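Local coordinates for phage-related protein (Bordetella bronchiseptica RB50, PDB 3BJQ), which probably serves as a phage coat protein related to major capsid protein E, although its role has not been established directly, at residues T19-Y24 / T114-M119; S27-K32 / G225-A230; L121-E126 / N295-S300; E126-A131 / G238-P243. All coordinates share one frame; numbering follows the deposited sequence.

Contact 1: residues T19-Y24 / T114-M119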
loop_
_atom_site.group_PDB
_atom_site.type_symbol
_atom_site.label_atom_id
_atom_site.label_comp_id
_atom_site.label_asym_id
_atom_site.label_seq_id
_atom_site.Cartn_x
_atom_site.Cartn_y
_atom_site.Cartn_z
ATOM N N THR E 19 -9.368 14.623 15.945
ATOM C CA THR E 19 -10.013 14.456 14.651
ATOM C C THR E 19 -11.502 14.203 14.854
ATOM O O THR E 19 -12.345 14.798 14.180
ATOM C CB THR E 19 -9.343 13.342 13.860
ATOM O OG1 THR E 19 -7.991 13.742 13.608
ATOM C CG2 THR E 19 -10.076 13.052 12.532
ATOM N N HIS E 20 -11.846 13.345 15.799
ATOM C CA HIS E 20 -13.266 13.136 16.108
ATOM C C HIS E 20 -13.989 14.439 16.514
ATOM O O HIS E 20 -15.079 14.705 16.016
ATOM C CB HIS E 20 -13.432 12.065 17.178
ATOM C CG HIS E 20 -14.836 11.928 17.670
ATOM N ND1 HIS E 20 -15.755 11.096 17.066
ATOM C CD2 HIS E 20 -15.490 12.537 18.692
ATOM C CE1 HIS E 20 -16.910 11.188 17.707
ATOM N NE2 HIS E 20 -16.778 12.057 18.695
ATOM N N ALA E 21 -13.384 15.245 17.395
ATOM C CA ALA E 21 -13.961 16.524 17.828
ATOM C C ALA E 21 -14.185 17.480 16.660
ATOM O O ALA E 21 -15.156 18.234 16.675
ATOM C CB ALA E 21 -13.082 17.235 18.892
ATOM N N ARG E 22 -13.272 17.478 15.684
ATOM C CA ARG E 22 -13.396 18.361 14.509
ATOM C C ARG E 22 -14.539 17.993 13.583
ATOM O O ARG E 22 -15.003 18.831 12.840
ATOM C CB ARG E 22 -12.117 18.372 13.681
ATOM C CG ARG E 22 -10.951 18.938 14.393
ATOM C CD ARG E 22 -9.811 19.099 13.447
ATOM N NE ARG E 22 -8.657 19.675 14.128
ATOM C CZ ARG E 22 -7.707 18.973 14.733
ATOM N NH1 ARG E 22 -7.757 17.645 14.745
ATOM N NH2 ARG E 22 -6.692 19.603 15.322
ATOM N N GLY E 23 -14.965 16.741 13.631
ATOM C CA GLY E 23 -16.115 16.270 12.862
ATOM C C GLY E 23 -17.453 16.382 13.571
ATOM O O GLY E 23 -18.482 16.019 12.988
ATOM N N TYR E 24 -17.449 16.899 14.817
ATOM C CA TYR E 24 -18.666 17.062 15.622
ATOM C C TYR E 24 -19.594 18.082 14.986
ATOM O O TYR E 24 -19.166 19.186 14.695
ATOM C CB TYR E 24 -18.310 17.536 17.037
ATOM C CG TYR E 24 -19.483 17.697 18.002
ATOM C CD1 TYR E 24 -19.877 16.647 18.814
ATOM C CD2 TYR E 24 -20.154 18.905 18.136
ATOM C CE1 TYR E 24 -20.940 16.777 19.695
ATOM C CE2 TYR E 24 -21.233 19.045 19.021
ATOM C CZ TYR E 24 -21.620 17.965 19.783
ATOM O OH TYR E 24 -22.650 18.064 20.672
ATOM N N THR E 114 -20.011 15.201 25.067
ATOM C CA THR E 114 -20.697 15.857 26.147
ATOM C C THR E 114 -20.243 17.292 26.321
ATOM O O THR E 114 -21.076 18.227 26.333
ATOM C CB THR E 114 -20.464 15.061 27.433
ATOM O OG1 THR E 114 -21.079 13.776 27.259
ATOM C CG2 THR E 114 -21.021 15.768 28.677
ATOM N N VAL E 115 -18.930 17.477 26.404
ATOM C CA VAL E 115 -18.371 18.824 26.574
ATOM C C VAL E 115 -18.481 19.679 25.298
ATOM O O VAL E 115 -18.697 20.892 25.379
ATOM C CB VAL E 115 -16.925 18.768 27.133
ATOM C CG1 VAL E 115 -16.923 18.001 28.429
ATOM C CG2 VAL E 115 -15.989 18.137 26.149
ATOM N N LEU E 116 -18.390 19.056 24.125
ATOM C CA LEU E 116 -18.540 19.787 22.888
ATOM C C LEU E 116 -19.960 20.347 22.775
ATOM O O LEU E 116 -20.150 21.431 22.229
ATOM C CB LEU E 116 -18.177 18.913 21.671
ATOM C CG LEU E 116 -16.687 18.567 21.509
ATOM C CD1 LEU E 116 -16.448 17.676 20.309
ATOM C CD2 LEU E 116 -15.886 19.871 21.372
ATOM N N ARG E 117 -20.950 19.614 23.273
ATOM C CA ARG E 117 -22.340 20.104 23.201
ATOM C C ARG E 117 -22.561 21.324 24.063
ATOM O O ARG E 117 -23.306 22.229 23.694
ATOM C CB ARG E 117 -23.367 19.065 23.613
ATOM C CG ARG E 117 -24.782 19.615 23.299
ATOM C CD ARG E 117 -25.862 18.842 23.893
ATOM N NE ARG E 117 -27.200 19.319 23.512
ATOM C CZ ARG E 117 -27.981 20.116 24.239
ATOM N NH1 ARG E 117 -27.566 20.662 25.363
ATOM N NH2 ARG E 117 -29.193 20.406 23.790
ATOM N N ILE E 118 -21.954 21.315 25.234
ATOM C CA ILE E 118 -21.958 22.458 26.117
ATOM C C ILE E 118 -21.353 23.678 25.437
ATOM O O ILE E 118 -21.892 24.780 25.517
ATOM C CB ILE E 118 -21.131 22.165 27.387
ATOM C CG1 ILE E 118 -21.843 21.154 28.278
ATOM C CG2 ILE E 118 -20.889 23.433 28.168
ATOM C CD1 ILE E 118 -22.451 21.767 29.537
HETATM N N MSE E 119 -20.216 23.484 24.778
HETATM C CA MSE E 119 -19.560 24.575 24.060
HETATM C C MSE E 119 -20.377 25.043 22.865
HETATM O O MSE E 119 -20.355 26.222 22.497
HETATM C CB MSE E 119 -18.163 24.144 23.596
HETATM C CG MSE E 119 -17.158 24.072 24.739
HETATM SE SE MSE E 119 -15.509 23.146 24.271
HETATM C CE MSE E 119 -14.604 23.324 26.003
#
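One face of the Tyr24 ring carries the CB of Leu116, which stands 3.8 Å from the ring centroid and only 1° off the normal. This is a CH-pi contact placed almost exactly over the middle of the ring. The two side chains run past each other in opposite senses: the phenol reaches outward to helix 105-131, while the leucine leans back over the ring's base, bringing Leu116 CD1 within 3.8 Å of Tyr24 CB. The same methyl also lies 3.7 Å from Ala21 CB, so the leucine fills the angle between the last turn of helix 15-22 and the aromatic ring just beyond it. The tyrosine extends this far because its CG lies anti to the backbone N (chi1 -178°). At its far end, Tyr24 OH comes to 3.2 Å from Arg117 CB, a packing contact; the hydroxyl is hydrogen-bonded with Gln26 NE2, the amide nitrogen being the donor. Arg117 sends its extended chain away from the ring, with the guanidinium plane turned 84° to that of the phenol. Its polar end works at a subunit interface, where NH2 bonds to Asn59 of the second subunit and the group makes a cation-pi contact with Tyr58 of that same subunit. The example illustrates how a short N-terminal helix can be packed on a long one largely through one leucine and one ring, with His20 NE2 hydrogen-bonded to Asn113 OD1 beside them. Around this pair, Ala21 rests on Pro273, and Leu116 also touches Val291 of strand 286-299.

Contact 2: residues S27-K32 / G225-A230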
loop_
_atom_site.group_PDB
_atom_site.type_symbol
_atom_site.label_atom_id
_atom_site.label_comp_id
_atom_site.label_asym_id
_atom_site.label_seq_id
_atom_site.Cartn_x
_atom_site.Cartn_y
_atom_site.Cartn_z
ATOM N N SER E 27 -26.619 19.861 13.814
ATOM C CA SER E 27 -27.337 20.369 12.657
ATOM C C SER E 27 -28.481 21.355 12.956
ATOM O O SER E 27 -28.823 22.160 12.099
ATOM C CB SER E 27 -27.878 19.194 11.842
ATOM O OG SER E 27 -28.868 18.515 12.606
ATOM N N THR E 28 -29.059 21.319 14.156
ATOM C CA THR E 28 -30.139 22.244 14.477
ATOM C C THR E 28 -29.635 23.575 15.083
ATOM O O THR E 28 -30.439 24.502 15.286
ATOM C CB THR E 28 -31.219 21.609 15.383
ATOM O OG1 THR E 28 -30.739 21.490 16.729
ATOM C CG2 THR E 28 -31.664 20.263 14.821
ATOM N N LEU E 29 -28.330 23.652 15.388
ATOM C CA LEU E 29 -27.729 24.904 15.842
ATOM C C LEU E 29 -27.260 25.654 14.592
ATOM O O LEU E 29 -26.633 25.072 13.720
ATOM C CB LEU E 29 -26.582 24.659 16.815
ATOM C CG LEU E 29 -26.927 23.865 18.079
ATOM C CD1 LEU E 29 -25.720 23.814 18.962
ATOM C CD2 LEU E 29 -28.081 24.458 18.830
ATOM N N ILE E 30 -27.577 26.945 14.507
ATOM C CA ILE E 30 -27.346 27.700 13.282
ATOM C C ILE E 30 -26.346 28.857 13.430
ATOM O O ILE E 30 -26.080 29.551 12.460
ATOM C CB ILE E 30 -28.689 28.193 12.682
ATOM C CG1 ILE E 30 -29.431 29.099 13.673
ATOM C CG2 ILE E 30 -29.571 26.983 12.297
ATOM C CD1 ILE E 30 -30.337 30.118 13.052
ATOM N N GLY E 31 -25.754 29.028 14.617
ATOM C CA GLY E 31 -24.800 30.118 14.863
ATOM C C GLY E 31 -23.652 30.195 13.876
ATOM O O GLY E 31 -23.291 31.276 13.407
ATOM N N LYS E 32 -23.109 29.048 13.518
ATOM C CA LYS E 32 -22.009 28.973 12.539
ATOM C C LYS E 32 -22.456 29.301 11.119
ATOM O O LYS E 32 -21.629 29.500 10.234
ATOM C CB LYS E 32 -21.348 27.597 12.598
ATOM C CG LYS E 32 -20.787 27.274 13.960
ATOM C CD LYS E 32 -20.258 25.847 14.094
ATOM C CE LYS E 32 -19.341 25.739 15.317
ATOM N NZ LYS E 32 -18.705 24.388 15.516
ATOM N N GLY E 225 -33.946 29.349 13.685
ATOM C CA GLY E 225 -33.444 29.449 15.051
ATOM C C GLY E 225 -34.345 28.749 16.017
ATOM O O GLY E 225 -35.267 29.355 16.537
ATOM N N THR E 226 -34.038 27.479 16.286
ATOM C CA THR E 226 -34.887 26.604 17.098
ATOM C C THR E 226 -34.416 26.427 18.561
ATOM O O THR E 226 -35.224 26.090 19.422
ATOM C CB THR E 226 -35.030 25.223 16.446
ATOM O OG1 THR E 226 -33.734 24.677 16.206
ATOM C CG2 THR E 226 -35.793 25.310 15.088
ATOM N N ALA E 227 -33.126 26.656 18.829
ATOM C CA ALA E 227 -32.543 26.360 20.146
ATOM C C ALA E 227 -33.271 27.123 21.230
ATOM O O ALA E 227 -33.714 28.241 21.020
ATOM C CB ALA E 227 -31.029 26.657 20.183
ATOM N N ARG E 228 -33.397 26.477 22.381
ATOM C CA ARG E 228 -34.000 27.049 23.555
ATOM C C ARG E 228 -33.093 26.848 24.728
ATOM O O ARG E 228 -32.238 25.960 24.713
ATOM C CB ARG E 228 -35.347 26.383 23.830
ATOM C CG ARG E 228 -36.322 26.514 22.672
ATOM C CD ARG E 228 -37.721 26.740 23.119
ATOM N NE ARG E 228 -38.497 25.531 23.207
ATOM C CZ ARG E 228 -39.675 25.437 23.818
ATOM N NH1 ARG E 228 -40.214 26.481 24.437
ATOM N NH2 ARG E 228 -40.313 24.275 23.828
ATOM N N VAL E 229 -33.266 27.710 25.727
ATOM C CA VAL E 229 -32.504 27.621 26.958
ATOM C C VAL E 229 -33.444 27.807 28.109
ATOM O O VAL E 229 -34.448 28.506 27.987
ATOM C CB VAL E 229 -31.360 28.654 27.060
ATOM C CG1 VAL E 229 -30.148 28.195 26.234
ATOM C CG2 VAL E 229 -31.832 30.019 26.645
ATOM N N ALA E 230 -33.114 27.158 29.227
ATOM C CA ALA E 230 -33.911 27.244 30.429
ATOM C C ALA E 230 -33.854 28.679 30.915
ATOM O O ALA E 230 -32.783 29.288 30.921
ATOM C CB ALA E 230 -33.376 26.282 31.498
HETATM O O HOH W 1 -30.907 26.956 16.740
HETATM O O HOH W 2 -31.955 23.544 18.135
HETATM O O HOH W 3 -32.341 24.816 13.251
#
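Leu29 CD2 meets Ala227 CB at 3.9 Å, and Ile30 CD1 lies 3.7 Å from Gly225 N; there is little other direct packing. The isoleucine gets there because CG1 sits between its backbone N and carbonyl carbon (chi1 60°), the crowded position, which aims the branch at the bare glycine backbone. Beside these touches, three waters bridge the segments. Water 1 donates to Thr28 O and accepts from Ala227 N at 3.1 Å; water 3 likewise donates to Thr28 O, at 2.8 Å, and accepts from Thr226 OG1. Water 2 joins the two threonine hydroxyls, donating to Thr226 OG1 at 2.9 Å. One carbonyl is thus held by two bridges. The arrangement sets a loop entering helix 31-34 against a break in strand 221-230, part of a six-stranded mixed sheet within the region resembling the capsid protein E family. Farther out, Ala227 is bonded through its backbone to Val240, and Gly225 to Leu182 and Arg184, which fixes the strand. On the loop side, the carboxylate of Glu124 accepts the N-H groups of Ile30 and Gly31, while Leu29 also rests on Ala120 of helix 105-131.

Contact 3: residues L121-E126 / N295-S300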
loop_
_atom_site.group_PDB
_atom_site.type_symbol
_atom_site.label_atom_id
_atom_site.label_comp_id
_atom_site.label_asym_id
_atom_site.label_seq_id
_atom_site.Cartn_x
_atom_site.Cartn_y
_atom_site.Cartn_z
ATOM N N LEU E 121 -23.685 25.009 22.576
ATOM C CA LEU E 121 -24.843 25.748 23.026
ATOM C C LEU E 121 -24.424 27.138 23.494
ATOM O O LEU E 121 -25.141 28.101 23.271
ATOM C CB LEU E 121 -25.568 24.947 24.133
ATOM C CG LEU E 121 -27.070 25.147 24.351
ATOM C CD1 LEU E 121 -27.847 25.134 23.029
ATOM C CD2 LEU E 121 -27.617 24.078 25.317
ATOM N N ALA E 122 -23.274 27.247 24.155
ATOM C CA ALA E 122 -22.752 28.552 24.579
ATOM C C ALA E 122 -22.446 29.412 23.349
ATOM O O ALA E 122 -22.735 30.607 23.322
ATOM C CB ALA E 122 -21.512 28.383 25.410
ATOM N N HIS E 123 -21.873 28.791 22.324
ATOM C CA HIS E 123 -21.602 29.487 21.049
ATOM C C HIS E 123 -22.890 29.994 20.397
ATOM O O HIS E 123 -22.955 31.108 19.906
ATOM C CB HIS E 123 -20.855 28.553 20.105
ATOM C CG HIS E 123 -20.586 29.142 18.774
ATOM N ND1 HIS E 123 -21.389 28.885 17.677
ATOM C CD2 HIS E 123 -19.639 30.008 18.355
ATOM C CE1 HIS E 123 -20.930 29.549 16.636
ATOM N NE2 HIS E 123 -19.867 30.236 17.013
ATOM N N GLU E 124 -23.907 29.144 20.387
ATOM C CA GLU E 124 -25.202 29.497 19.853
ATOM C C GLU E 124 -25.759 30.757 20.530
ATOM O O GLU E 124 -26.283 31.662 19.879
ATOM C CB GLU E 124 -26.197 28.337 20.045
ATOM C CG GLU E 124 -27.533 28.542 19.275
ATOM C CD GLU E 124 -27.422 28.205 17.754
ATOM O OE1 GLU E 124 -26.290 28.045 17.256
ATOM O OE2 GLU E 124 -28.472 28.082 17.059
ATOM N N HIS E 125 -25.656 30.799 21.846
ATOM C CA HIS E 125 -26.149 31.937 22.597
ATOM C C HIS E 125 -25.331 33.225 22.333
ATOM O O HIS E 125 -25.886 34.319 22.193
ATOM C CB HIS E 125 -26.156 31.602 24.088
ATOM C CG HIS E 125 -26.794 32.672 24.918
ATOM N ND1 HIS E 125 -26.129 33.823 25.288
ATOM C CD2 HIS E 125 -28.058 32.797 25.391
ATOM C CE1 HIS E 125 -26.947 34.597 25.982
ATOM N NE2 HIS E 125 -28.126 34.001 26.053
ATOM N N GLU E 126 -24.011 33.103 22.253
ATOM C CA GLU E 126 -23.174 34.273 21.952
ATOM C C GLU E 126 -23.396 34.826 20.545
ATOM O O GLU E 126 -23.281 36.013 20.316
ATOM C CB GLU E 126 -21.693 34.001 22.193
ATOM C CG GLU E 126 -21.198 34.724 23.441
ATOM C CD GLU E 126 -21.650 36.213 23.453
ATOM O OE1 GLU E 126 -21.460 36.915 22.425
ATOM O OE2 GLU E 126 -22.233 36.660 24.472
ATOM N N ASN E 295 -12.893 30.135 21.337
ATOM C CA ASN E 295 -13.460 30.868 20.222
ATOM C C ASN E 295 -14.285 32.048 20.707
ATOM O O ASN E 295 -14.637 32.136 21.882
ATOM C CB ASN E 295 -14.346 29.941 19.381
ATOM C CG ASN E 295 -15.685 29.614 20.061
ATOM O OD1 ASN E 295 -16.702 30.270 19.792
ATOM N ND2 ASN E 295 -15.687 28.600 20.943
ATOM N N THR E 296 -14.562 32.968 19.797
ATOM C CA THR E 296 -15.511 34.041 20.057
ATOM C C THR E 296 -16.120 34.487 18.731
ATOM O O THR E 296 -15.383 34.730 17.790
ATOM C CB THR E 296 -14.843 35.244 20.804
ATOM O OG1 THR E 296 -15.859 36.002 21.472
ATOM C CG2 THR E 296 -14.057 36.153 19.867
ATOM N N PRO E 297 -17.465 34.500 18.628
ATOM C CA PRO E 297 -18.138 35.163 17.508
ATOM C C PRO E 297 -17.848 36.664 17.470
ATOM O O PRO E 297 -17.783 37.293 18.512
ATOM C CB PRO E 297 -19.629 34.938 17.807
ATOM C CG PRO E 297 -19.650 33.716 18.669
ATOM C CD PRO E 297 -18.427 33.811 19.516
ATOM N N ALA E 298 -17.698 37.213 16.269
ATOM C CA ALA E 298 -17.381 38.620 16.085
ATOM C C ALA E 298 -18.187 39.140 14.885
ATOM O O ALA E 298 -18.260 38.481 13.860
ATOM C CB ALA E 298 -15.904 38.778 15.846
ATOM N N LEU E 299 -18.814 40.301 15.043
ATOM C CA LEU E 299 -19.512 40.947 13.946
ATOM C C LEU E 299 -18.429 41.783 13.258
ATOM O O LEU E 299 -17.852 42.653 13.859
ATOM C CB LEU E 299 -20.675 41.810 14.472
ATOM C CG LEU E 299 -21.820 42.059 13.484
ATOM C CD1 LEU E 299 -23.066 42.598 14.183
ATOM C CD2 LEU E 299 -21.386 42.977 12.394
ATOM N N SER E 300 -18.117 41.463 12.011
ATOM C CA SER E 300 -17.089 42.182 11.269
ATOM C C SER E 300 -17.690 43.135 10.247
ATOM O O SER E 300 -17.108 44.159 9.987
ATOM C CB SER E 300 -16.103 41.181 10.603
ATOM O OG SER E 300 -16.783 40.127 9.924
#
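Helix-on-sheet packing brings His123 and Glu126 of the long helix 105-131 against Asn295 and Pro297 of strand 286-299, the strand that pairs with three others in a mixed sheet. A long helix laid along a sheet is consistent with the spine helix of HK97-type coat proteins, a fold this protein probably shares. Over these short segments the axes approach to 8.6 Å and run nearly parallel, 18° apart, so that residues from successive turns of the helix can face alternate residues of the strand. His123 has CG anti to its backbone N (chi1 178°), which swings the imidazole out from the helix flank to the strand. There CD2 comes to 3.3 Å from Asn295 OD1, which lies at the ring's edge and near its plane; the amide plane is tilted 57° to the ring, and the two side chains cross at about a right angle. This is a carbon-to-oxygen approach, not a hydrogen bond; the amide is oriented by its ND2, which bonds to Asp293 O. Next along the ring's rim, His123 NE2 hydrogen-bonds to Thr266 OG1 on the adjoining strand 264-269, which helps to fix the rotation of the imidazole. Pro297 packs beside both ring and helix: its CG lies 3.7 Å from His123 CD2 and 3.9 Å from His123 NE2, approaching obliquely. The pyrrolidine ring of Pro297 also packs on Cys127 and Ile130 of the same helix. At Glu126 the touching atom is aliphatic, with Glu126 CB 4.1 Å from Pro297 CG.

Contact 4: residues E126-A131 / G238-P243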
loop_
_atom_site.group_PDB
_atom_site.type_symbol
_atom_site.label_atom_id
_atom_site.label_comp_id
_atom_site.label_asym_id
_atom_site.label_seq_id
_atom_site.Cartn_x
_atom_site.Cartn_y
_atom_site.Cartn_z
ATOM N N GLU E 126 -24.011 33.103 22.253
ATOM C CA GLU E 126 -23.174 34.273 21.952
ATOM C C GLU E 126 -23.396 34.826 20.545
ATOM O O GLU E 126 -23.281 36.013 20.316
ATOM C CB GLU E 126 -21.693 34.001 22.193
ATOM C CG GLU E 126 -21.198 34.724 23.441
ATOM C CD GLU E 126 -21.650 36.213 23.453
ATOM O OE1 GLU E 126 -21.460 36.915 22.425
ATOM O OE2 GLU E 126 -22.233 36.660 24.472
ATOM N N CYS E 127 -23.698 33.951 19.607
ATOM C CA CYS E 127 -24.011 34.375 18.263
ATOM C C CYS E 127 -25.321 35.178 18.229
ATOM O O CYS E 127 -25.392 36.252 17.618
ATOM C CB CYS E 127 -24.124 33.163 17.355
ATOM S SG CYS E 127 -22.533 32.394 16.974
ATOM N N ALA E 128 -26.354 34.634 18.871
ATOM C CA ALA E 128 -27.643 35.288 18.944
ATOM C C ALA E 128 -27.490 36.633 19.627
ATOM O O ALA E 128 -28.115 37.613 19.221
ATOM C CB ALA E 128 -28.667 34.408 19.694
ATOM N N GLN E 129 -26.646 36.674 20.659
ATOM C CA GLN E 129 -26.450 37.870 21.478
ATOM C C GLN E 129 -25.859 39.021 20.659
ATOM O O GLN E 129 -26.180 40.188 20.916
ATOM C CB GLN E 129 -25.574 37.492 22.685
ATOM C CG GLN E 129 -25.538 38.467 23.845
ATOM C CD GLN E 129 -26.866 38.583 24.582
ATOM O OE1 GLN E 129 -27.788 37.789 24.368
ATOM N NE2 GLN E 129 -26.965 39.575 25.464
ATOM N N ILE E 130 -25.054 38.685 19.644
ATOM C CA ILE E 130 -24.440 39.662 18.763
ATOM C C ILE E 130 -25.341 40.013 17.593
ATOM O O ILE E 130 -25.632 41.185 17.381
ATOM C CB ILE E 130 -23.093 39.157 18.199
ATOM C CG1 ILE E 130 -22.052 39.035 19.311
ATOM C CG2 ILE E 130 -22.570 40.116 17.160
ATOM C CD1 ILE E 130 -20.838 38.319 18.852
ATOM N N ALA E 131 -25.760 39.014 16.825
ATOM C CA ALA E 131 -26.551 39.271 15.609
ATOM C C ALA E 131 -27.873 39.971 15.865
ATOM O O ALA E 131 -28.293 40.786 15.050
ATOM C CB ALA E 131 -26.781 38.005 14.851
ATOM N N GLY E 238 -36.511 29.652 27.146
ATOM C CA GLY E 238 -36.505 30.828 26.251
ATOM C C GLY E 238 -35.854 30.535 24.913
ATOM O O GLY E 238 -34.842 29.822 24.843
ATOM N N ASP E 239 -36.410 31.097 23.840
ATOM C CA ASP E 239 -35.847 30.906 22.499
ATOM C C ASP E 239 -34.573 31.715 22.359
ATOM O O ASP E 239 -34.598 32.933 22.540
ATOM C CB ASP E 239 -36.821 31.364 21.409
ATOM C CG ASP E 239 -38.118 30.559 21.381
ATOM O OD1 ASP E 239 -38.172 29.490 21.974
ATOM O OD2 ASP E 239 -39.098 30.993 20.752
ATOM N N VAL E 240 -33.482 31.051 21.978
ATOM C CA VAL E 240 -32.186 31.706 21.837
ATOM C C VAL E 240 -32.270 32.820 20.751
ATOM O O VAL E 240 -31.668 33.876 20.878
ATOM C CB VAL E 240 -31.083 30.654 21.517
ATOM C CG1 VAL E 240 -29.731 31.315 21.220
ATOM C CG2 VAL E 240 -30.965 29.624 22.650
ATOM N N TRP E 241 -33.013 32.558 19.674
ATOM C CA TRP E 241 -33.102 33.504 18.556
ATOM C C TRP E 241 -34.343 34.403 18.650
ATOM O O TRP E 241 -34.723 35.080 17.672
ATOM C CB TRP E 241 -33.043 32.735 17.227
ATOM C CG TRP E 241 -31.757 32.065 17.100
ATOM C CD1 TRP E 241 -31.473 30.793 17.472
ATOM C CD2 TRP E 241 -30.530 32.628 16.616
ATOM N NE1 TRP E 241 -30.148 30.531 17.278
ATOM C CE2 TRP E 241 -29.541 31.633 16.738
ATOM C CE3 TRP E 241 -30.169 33.882 16.095
ATOM C CZ2 TRP E 241 -28.212 31.826 16.324
ATOM C CZ3 TRP E 241 -28.849 34.080 15.683
ATOM C CH2 TRP E 241 -27.886 33.062 15.806
ATOM N N GLY E 242 -34.952 34.417 19.838
ATOM C CA GLY E 242 -36.043 35.298 20.166
ATOM C C GLY E 242 -37.178 35.236 19.175
ATOM O O GLY E 242 -37.409 34.184 18.564
ATOM N N PRO E 243 -37.917 36.349 19.027
ATOM C CA PRO E 243 -38.997 36.424 18.051
ATOM C C PRO E 243 -38.550 37.099 16.750
ATOM O O PRO E 243 -39.379 37.562 15.974
ATOM C CB PRO E 243 -40.022 37.288 18.784
ATOM C CG PRO E 243 -39.183 38.248 19.564
ATOM C CD PRO E 243 -37.835 37.599 19.806
#
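Ala128 is the bump of this contact, and Val240 with Trp241 forms the hollow that receives it. Its methyl stands over the six-membered ring of the indole, 3.9 Å from the centroid and 7° off the normal, a CH-pi contact. From a second side, Val240 CG1 closes in at 3.6 Å from Ala128 CB, and Val240 O lies 3.3 Å from that same methyl. Such closeness depends on the smallness of alanine: the backbones come within 5.8 Å at the CA atoms of Ala128 and Trp241, and the helix itself joins the packing, with Ala128 CA 3.7 Å from Trp241 CZ3. The indole is therefore laid along the helix surface, and its far rim reaches Cys127, whose CB is 4.1 Å from Trp241 CH2. A type I beta turn from Asp239 to Gly242, closed by the bond from Gly242 N to Asp239 O, puts Val240 and Trp241 at its two central positions and so presents both side chains to one helical bump. The indole's NE1 donates to Glu124 OE2 one turn back, pinning the ring in its rotation. This turn follows strand 237-239, the outermost strand, within this chain, of the six-stranded sheet, and Val240 leans on Ala227 and Val229 of strand 221-230. Helix 31-34 adds Leu34 beside Trp241 and Ala131, while Ile130 touches Leu299 of strand 286-299.

Overall arrangement
Helix 105-131 is the common element of contacts 1, 3 and 4, met in that order along its length; the centres of contacts 1 and 4 are about 21 Å apart. Contact 2 lies beside the helix, its centre about 9 Å from that of contact 4. Contacts 2 and 4 share the six-stranded sheet, whereas contact 3 reaches the other mixed sheet. Glu124 ties contacts 2, 3 and 4 together. Along the chain, contact 1 closes before contacts 3 and 4 open, contact 4 falls between the two segments of contact 3, and contact 2 crosses all three. One helix thus holds the N-terminal part and two sheets together, and contacts 1, 2 and 3 also touch the second subunit.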